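Local coordinates for ganglioside-induced differentiation-associated protein 2 (Homo sapiens, PDB 4UML) that carries an N-terminal macro domain, a fold that binds ADP-ribose in many relatives, beside a Sec14-like CRAL-TRIO region, its own precise role being unsettled, at residues 181-184 with 185-189; 145-148 with 149-153; 211-214 with 215-219. All coordinates share one frame; numbering follows the deposited sequence.

How the interactions relate
All three contacts are runs of a little over two helical turns on the macro domain's central sheet, and interaction 1 lies between the other two. Its centre is about 10 Å from that of interaction 2 and about 11 Å from that of interaction 3, whereas interactions 2 and 3 are about 20 Å apart, centre to centre. On one flank Ala186 CB rests 3.3 Å from Tyr150 CZ and Thr189 OG1 3.4 Å from Tyr147 CD1. On the other, Thr183 OG1 meets Thr215 CG2 at 3.6 Å, and Leu187 CD1 packs 3.6 Å from Leu219 CB. Interactions 2 and 3 approach only through Tyr150 OH and Tyr216 OH, 4.2 Å apart. None includes a bound ligand.

Interaction 1 of 3, residues 181-184 with 185-189; sequences DATH and IALRT
The imidazole of His184 has the backbone N of Ile185 lying obliquely to it, and its ND1 is taken up by a hydrogen bond with Tyr223 OH. One turn on, the guanidinium of Arg188 has one face turned to the helix, with Ile185 CA 4.3 Å from its plane and offset toward the rim. The bend in that arginine is at CG-CD (chi3 70°), which folds the end of the chain back over the Ile185 backbone.

The side chains that touch across the turn are Thr183 and Leu187, which run alongside each other in the same direction. Thr183 CG2 sits 3.9 Å from Leu187 CD1. With OG1 beside the backbone N (chi1 -55°), where it is hydrogen-bonded to Leu179 O, the threonine methyl lies anti to that N and so beside Leu187. Leu187 also leans on the backbone, its CG being 3.3 Å from Thr183 O. That oxygen accepts the peptide N-H of Leu187 at 3.0 Å in an almost straight bond (173°).

These residues form the first half of helix 179-197, the crossover of a beta-alpha-beta unit that joins strands 164-167 and 203-208, two parallel neighbours in the central sheet of the macro fold. Its small residues Ala182 and Ala186 face helix 139-159, with Leu146 and Tyr150 against them, while Thr183 and Leu187 face helix 210-223.

Ile185 uses its CG1 branch to reach back over the preceding turn, 3.6 Å from Asp181 O. Its own carbonyl oxygen is gripped twice by Thr189: the backbone N donates at 3.0 Å to Ile185 O, and OG1 donates to the same Ile185 O at 2.6 Å, arriving from the opposite face of the carbonyl plane. The hydroxyl of Thr189 lies against Tyr147 and its methyl CG2 against Tyr150.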
loop_
_atom_site.group_PDB
_atom_site.type_symbol
_atom_site.label_atom_id
_atom_site.label_comp_id
_atom_site.label_asym_id
_atom_site.label_seq_id
_atom_site.Cartn_x
_atom_site.Cartn_y
_atom_site.Cartn_z
ATOM N N ASP A 181 1.043 -15.679 0.967
ATOM C CA ASP A 181 2.130 -15.436 0.021
ATOM C C ASP A 181 2.231 -13.965 -0.340
ATOM O O ASP A 181 3.301 -13.411 -0.339
ATOM C CB ASP A 181 1.907 -16.227 -1.281
ATOM C CG ASP A 181 2.065 -17.712 -1.097
ATOM O OD1 ASP A 181 2.827 -18.142 -0.199
ATOM O OD2 ASP A 181 1.447 -18.452 -1.888
ATOM N N ALA A 182 1.099 -13.349 -0.644
ATOM C CA ALA A 182 1.053 -11.947 -1.036
ATOM C C ALA A 182 1.594 -11.039 0.055
ATOM O O ALA A 182 2.323 -10.086 -0.223
ATOM C CB ALA A 182 -0.368 -11.528 -1.358
ATOM N N THR A 183 1.213 -11.333 1.287
ATOM C CA THR A 183 1.628 -10.555 2.445
ATOM C C THR A 183 3.127 -10.658 2.709
ATOM O O THR A 183 3.759 -9.667 3.083
ATOM C CB THR A 183 0.818 -10.963 3.704
ATOM O OG1 THR A 183 -0.590 -10.845 3.436
ATOM C CG2 THR A 183 1.151 -10.078 4.834
ATOM N N HIS A 184 3.733 -11.812 2.452
ATOM C CA HIS A 184 5.196 -11.889 2.539
ATOM C C HIS A 184 5.856 -10.933 1.587
ATOM O O HIS A 184 6.818 -10.272 1.933
ATOM C CB HIS A 184 5.715 -13.266 2.177
ATOM C CG HIS A 184 5.575 -14.272 3.253
ATOM N ND1 HIS A 184 6.456 -14.347 4.308
ATOM C CD2 HIS A 184 4.671 -15.258 3.439
ATOM C CE1 HIS A 184 6.105 -15.349 5.096
ATOM N NE2 HIS A 184 5.017 -15.908 4.597
ATOM N N ILE A 185 5.339 -10.870 0.363
ATOM C CA ILE A 185 5.911 -9.976 -0.648
ATOM C C ILE A 185 5.766 -8.526 -0.217
ATOM O O ILE A 185 6.724 -7.756 -0.261
ATOM C CB ILE A 185 5.276 -10.234 -2.038
ATOM C CG1 ILE A 185 5.630 -11.666 -2.474
ATOM C CG2 ILE A 185 5.743 -9.202 -3.038
ATOM C CD1 ILE A 185 4.862 -12.194 -3.665
ATOM N N ALA A 186 4.573 -8.151 0.229
ATOM C CA ALA A 186 4.320 -6.780 0.642
ATOM C C ALA A 186 5.290 -6.362 1.775
ATOM O O ALA A 186 5.979 -5.338 1.673
ATOM C CB ALA A 186 2.877 -6.629 1.104
ATOM N N LEU A 187 5.361 -7.157 2.827
ATOM C CA LEU A 187 6.187 -6.784 3.979
ATOM C C LEU A 187 7.675 -6.823 3.672
ATOM O O LEU A 187 8.428 -5.940 4.096
ATOM C CB LEU A 187 5.859 -7.682 5.169
ATOM C CG LEU A 187 4.411 -7.611 5.646
ATOM C CD1 LEU A 187 4.211 -8.551 6.806
ATOM C CD2 LEU A 187 4.072 -6.191 6.032
ATOM N N ARG A 188 8.112 -7.855 2.961
ATOM C CA ARG A 188 9.533 -7.978 2.614
ATOM C C ARG A 188 10.002 -6.791 1.776
ATOM O O ARG A 188 11.054 -6.171 2.026
ATOM C CB ARG A 188 9.752 -9.298 1.869
ATOM C CG ARG A 188 11.201 -9.615 1.539
ATOM C CD ARG A 188 11.282 -11.000 0.901
ATOM N NE ARG A 188 10.684 -10.946 -0.433
ATOM C CZ ARG A 188 9.978 -11.911 -1.008
ATOM N NH1 ARG A 188 9.773 -13.067 -0.398
ATOM N NH2 ARG A 188 9.492 -11.713 -2.223
ATOM N N THR A 189 9.190 -6.413 0.800
ATOM C CA THR A 189 9.543 -5.307 -0.088
ATOM C C THR A 189 9.624 -3.985 0.657
ATOM O O THR A 189 10.551 -3.151 0.452
ATOM C CB THR A 189 8.506 -5.206 -1.240
ATOM O OG1 THR A 189 8.395 -6.485 -1.876
ATOM C CG2 THR A 189 8.874 -4.145 -2.225
#

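Interaction 2 of 3, residues 145-148 with 149-153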
loop_
_atom_site.group_PDB
_atom_site.type_symbol
_atom_site.label_atom_id
_atom_site.label_comp_id
_atom_site.label_asym_id
_atom_site.label_seq_id
_atom_site.Cartn_x
_atom_site.Cartn_y
_atom_site.Cartn_z
ATOM N N SER A 145 5.094 -9.499 -10.709
ATOM C CA SER A 145 4.172 -8.377 -10.823
ATOM C C SER A 145 3.798 -7.755 -9.487
ATOM O O SER A 145 3.775 -6.538 -9.352
ATOM C CB SER A 145 2.881 -8.799 -11.510
ATOM O OG SER A 145 3.071 -8.972 -12.856
ATOM N N LEU A 146 3.493 -8.567 -8.495
ATOM C CA LEU A 146 3.083 -7.998 -7.208
ATOM C C LEU A 146 4.265 -7.256 -6.587
ATOM O O LEU A 146 4.119 -6.172 -6.024
ATOM C CB LEU A 146 2.579 -9.081 -6.251
ATOM C CG LEU A 146 1.906 -8.582 -4.955
ATOM C CD1 LEU A 146 0.650 -7.778 -5.263
ATOM C CD2 LEU A 146 1.600 -9.757 -4.051
ATOM N N TYR A 147 5.445 -7.857 -6.674
ATOM C CA TYR A 147 6.648 -7.201 -6.204
ATOM C C TYR A 147 6.830 -5.819 -6.861
ATOM O O TYR A 147 7.129 -4.823 -6.186
ATOM C CB TYR A 147 7.866 -8.086 -6.497
ATOM C CG TYR A 147 9.133 -7.330 -6.328
ATOM C CD1 TYR A 147 9.517 -6.861 -5.070
ATOM C CD2 TYR A 147 9.928 -7.022 -7.410
ATOM C CE1 TYR A 147 10.693 -6.122 -4.902
ATOM C CE2 TYR A 147 11.116 -6.306 -7.254
ATOM C CZ TYR A 147 11.504 -5.864 -6.005
ATOM O OH TYR A 147 12.664 -5.117 -5.889
ATOM N N SER A 148 6.638 -5.758 -8.170
ATOM C CA SER A 148 6.754 -4.508 -8.914
ATOM C C SER A 148 5.730 -3.487 -8.468
ATOM O O SER A 148 6.045 -2.314 -8.391
ATOM C CB SER A 148 6.676 -4.746 -10.420
ATOM O OG SER A 148 7.852 -5.436 -10.805
ATOM N N CYS A 149 4.492 -3.905 -8.202
ATOM C CA CYS A 149 3.520 -2.975 -7.627
ATOM C C CYS A 149 4.080 -2.258 -6.394
ATOM O O CYS A 149 4.040 -1.030 -6.323
ATOM C CB CYS A 149 2.241 -3.720 -7.224
ATOM S SG CYS A 149 1.292 -4.316 -8.623
ATOM N N TYR A 150 4.521 -3.020 -5.400
ATOM C CA TYR A 150 4.999 -2.428 -4.155
ATOM C C TYR A 150 6.276 -1.562 -4.387
ATOM O O TYR A 150 6.382 -0.468 -3.879
ATOM C CB TYR A 150 5.268 -3.510 -3.105
ATOM C CG TYR A 150 4.018 -3.982 -2.452
ATOM C CD1 TYR A 150 3.495 -3.286 -1.372
ATOM C CD2 TYR A 150 3.272 -5.045 -2.983
ATOM C CE1 TYR A 150 2.294 -3.658 -0.802
ATOM C CE2 TYR A 150 2.079 -5.447 -2.402
ATOM C CZ TYR A 150 1.593 -4.747 -1.328
ATOM O OH TYR A 150 0.423 -5.092 -0.767
ATOM N N ARG A 151 7.188 -2.071 -5.194
ATOM C CA ARG A 151 8.439 -1.376 -5.550
ATOM C C ARG A 151 8.145 -0.044 -6.274
ATOM O O ARG A 151 8.710 1.003 -5.967
ATOM C CB ARG A 151 9.213 -2.313 -6.461
ATOM C CG ARG A 151 10.531 -1.770 -7.005
ATOM C CD ARG A 151 10.390 -1.195 -8.407
ATOM N NE ARG A 151 11.703 -1.004 -9.039
ATOM C CZ ARG A 151 11.916 -0.370 -10.197
ATOM N NH1 ARG A 151 10.914 0.164 -10.882
ATOM N NH2 ARG A 151 13.154 -0.271 -10.677
ATOM N N ASN A 152 7.241 -0.082 -7.244
ATOM C CA ASN A 152 6.919 1.122 -7.983
ATOM C C ASN A 152 6.133 2.182 -7.206
ATOM O O ASN A 152 6.278 3.388 -7.470
ATOM C CB ASN A 152 6.238 0.754 -9.288
ATOM C CG ASN A 152 7.221 0.184 -10.304
ATOM O OD1 ASN A 152 8.342 0.668 -10.399
ATOM N ND2 ASN A 152 6.822 -0.858 -11.030
ATOM N N VAL A 153 5.281 1.746 -6.271
ATOM C CA VAL A 153 4.618 2.687 -5.374
ATOM C C VAL A 153 5.645 3.450 -4.575
ATOM O O VAL A 153 5.636 4.701 -4.493
ATOM C CB VAL A 153 3.668 1.933 -4.404
ATOM C CG1 VAL A 153 3.210 2.832 -3.261
ATOM C CG2 VAL A 153 2.443 1.469 -5.189
#
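Leu146, Tyr147 and Ser148 each meet the side chain four residues on, at Tyr150, Arg151 and Asn152, in a partly buried stretch of helix 139-159; one side of it faces the protein and another faces solvent. On the inner side Leu146 and Tyr150 lie alongside each other and point the same way, with Leu146 CD1 4.0 Å from Tyr150 CE2. The ring edge also meets backbone: Leu146 O lies near the ring plane, 3.4 Å from Tyr150 CD2, and accepts the peptide N-H of Tyr150 as well.

On the exposed side, Tyr147 has CG anti to its own backbone N (chi1 167°), which swings the ring along the helix until Arg151 CB comes over one face, 4.2 Å from its plane and toward the rim. Arg151 CG adds a touch 4.1 Å from Tyr147 OH, and the ring and guanidinium planes stand 53° apart.

In the macro fold this helix covers the sheet next to helix 179-197: Val153 touches Ile127 on strand 125-129 and Val165 on strand 164-167, and the ring of Tyr150 meets that of Phe167.

A bend at chi2 (-97°) turns the arginine chain toward Asn152. There Arg151 NH1 donates to Asn152 OD1 at 2.7 Å, with the acceptor nearly in the guanidinium plane. The other end of this amide is also held, since ND2 is hydrogen-bonded to Gly111 O, and Ser148 CB packs 3.9 Å from Asn152 ND2. Ser148 OG turns back to hydrogen-bond with Ser144 O.

Interaction 3 of 3, residues 211-214 with 215-219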
loop_
_atom_site.group_PDB
_atom_site.type_symbol
_atom_site.label_atom_id
_atom_site.label_comp_id
_atom_site.label_asym_id
_atom_site.label_seq_id
_atom_site.Cartn_x
_atom_site.Cartn_y
_atom_site.Cartn_z
ATOM N N LEU A 211 -10.551 -9.285 6.943
ATOM C CA LEU A 211 -10.049 -10.354 6.104
ATOM C C LEU A 211 -8.524 -10.548 6.268
ATOM O O LEU A 211 -8.059 -11.685 6.426
ATOM C CB LEU A 211 -10.444 -10.078 4.645
ATOM C CG LEU A 211 -10.046 -11.084 3.555
ATOM C CD1 LEU A 211 -10.604 -12.481 3.807
ATOM C CD2 LEU A 211 -10.507 -10.581 2.192
ATOM N N GLU A 212 -7.748 -9.453 6.278
ATOM C CA GLU A 212 -6.272 -9.560 6.204
ATOM C C GLU A 212 -5.507 -9.336 7.489
ATOM O O GLU A 212 -4.370 -9.761 7.593
ATOM C CB GLU A 212 -5.705 -8.589 5.139
ATOM C CG GLU A 212 -6.377 -8.687 3.773
ATOM C CD GLU A 212 -7.431 -7.626 3.565
ATOM O OE1 GLU A 212 -7.912 -7.057 4.579
ATOM O OE2 GLU A 212 -7.759 -7.351 2.391
ATOM N N GLU A 213 -6.110 -8.652 8.469
ATOM C CA GLU A 213 -5.395 -8.230 9.688
ATOM C C GLU A 213 -4.565 -9.333 10.355
ATOM O O GLU A 213 -3.384 -9.153 10.648
ATOM C CB GLU A 213 -6.401 -7.629 10.703
ATOM C CG GLU A 213 -5.779 -7.120 11.994
ATOM C CD GLU A 213 -6.780 -6.412 12.902
ATOM O OE1 GLU A 213 -7.942 -6.857 13.003
ATOM O OE2 GLU A 213 -6.407 -5.398 13.521
ATOM N N GLY A 214 -5.180 -10.488 10.606
ATOM C CA GLY A 214 -4.495 -11.597 11.297
ATOM C C GLY A 214 -3.222 -12.056 10.597
ATOM O O GLY A 214 -2.206 -12.312 11.233
ATOM N N THR A 215 -3.266 -12.126 9.274
ATOM C CA THR A 215 -2.082 -12.506 8.490
ATOM C C THR A 215 -0.987 -11.475 8.619
ATOM O O THR A 215 0.179 -11.826 8.782
ATOM C CB THR A 215 -2.462 -12.723 7.021
ATOM O OG1 THR A 215 -3.427 -13.768 6.944
ATOM C CG2 THR A 215 -1.255 -13.089 6.141
ATOM N N TYR A 216 -1.351 -10.192 8.560
ATOM C CA TYR A 216 -0.365 -9.131 8.794
ATOM C C TYR A 216 0.218 -9.200 10.207
ATOM O O TYR A 216 1.437 -9.057 10.398
ATOM C CB TYR A 216 -0.964 -7.743 8.523
ATOM C CG TYR A 216 -0.881 -7.357 7.061
ATOM C CD1 TYR A 216 -1.764 -7.874 6.156
ATOM C CD2 TYR A 216 0.101 -6.486 6.593
ATOM C CE1 TYR A 216 -1.696 -7.549 4.818
ATOM C CE2 TYR A 216 0.173 -6.157 5.256
ATOM C CZ TYR A 216 -0.740 -6.685 4.369
ATOM O OH TYR A 216 -0.691 -6.403 3.011
ATOM N N GLN A 217 -0.639 -9.446 11.189
ATOM C CA GLN A 217 -0.178 -9.566 12.589
ATOM C C GLN A 217 0.782 -10.741 12.717
ATOM O O GLN A 217 1.852 -10.617 13.315
ATOM C CB GLN A 217 -1.377 -9.733 13.534
ATOM C CG GLN A 217 -2.270 -8.504 13.541
ATOM C CD GLN A 217 -3.561 -8.688 14.319
ATOM O OE1 GLN A 217 -4.176 -9.751 14.316
ATOM N NE2 GLN A 217 -4.002 -7.621 14.962
ATOM N N LYS A 218 0.404 -11.856 12.087
ATOM C CA LYS A 218 1.253 -13.037 12.007
ATOM C C LYS A 218 2.639 -12.775 11.408
ATOM O O LYS A 218 3.643 -13.223 11.938
ATOM C CB LYS A 218 0.550 -14.112 11.176
ATOM C CG LYS A 218 1.227 -15.461 11.295
ATOM C CD LYS A 218 0.661 -16.464 10.316
ATOM C CE LYS A 218 1.700 -17.537 10.045
ATOM N NZ LYS A 218 1.071 -18.705 9.380
ATOM N N LEU A 219 2.702 -12.050 10.295
ATOM C CA LEU A 219 3.961 -11.893 9.561
ATOM C C LEU A 219 4.824 -10.681 9.901
ATOM O O LEU A 219 6.023 -10.676 9.624
ATOM C CB LEU A 219 3.661 -11.904 8.047
ATOM C CG LEU A 219 2.926 -13.125 7.466
ATOM C CD1 LEU A 219 2.965 -13.143 5.936
ATOM C CD2 LEU A 219 3.461 -14.444 8.001
HETATM O O HOH W 1 -5.830 -12.648 7.810
#
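Glu212, Glu213 and Gly214 pass their carbonyl oxygens to the peptide N-H groups of Tyr216, Gln217 and Lys218 in regular helical bonds, but in the turn before them Leu211 O and Thr215 N are 5.6 Å apart and a water stands between the two, donating to Leu211 O at 2.8 Å and accepting from Thr215 N at 3.0 Å.

Beyond that turn, Glu213 and Gln217 meet on the side of the helix that borders strand 57-61. Their chains cross at a slant, with the carboxylate and amide planes only 21° apart. Gln217 NE2 lies 3.5 Å from Glu213 CG, and Gln217 CG sits 3.2 Å from Glu213 O. Glu213 reaches this position because its CG is turned anti to the backbone N (chi1 -178°) and the chain runs on extended. An alanine here would remove the methylene on which the Gln217 amide lies, and that amide is likely to be left freer to turn.

On the inner face Tyr216 presents an edge to the turn before it: Glu212 O lies in the ring plane, 3.5 Å from Tyr216 CD1. Glu212 CB packs 4.1 Å from the same Tyr216 CD1, while its carboxylate leads away to Ser209 OG through OE1.

Helix 210-223 is the last helix of this macro domain and follows strand 203-208. Tyr216 reaches Leu59 and Val208 on neighbouring strands 57-61 and 203-208; at the flank, Thr215 and Leu219 pack on helix 179-197, to which Lys218 adds a salt bridge with Glu180.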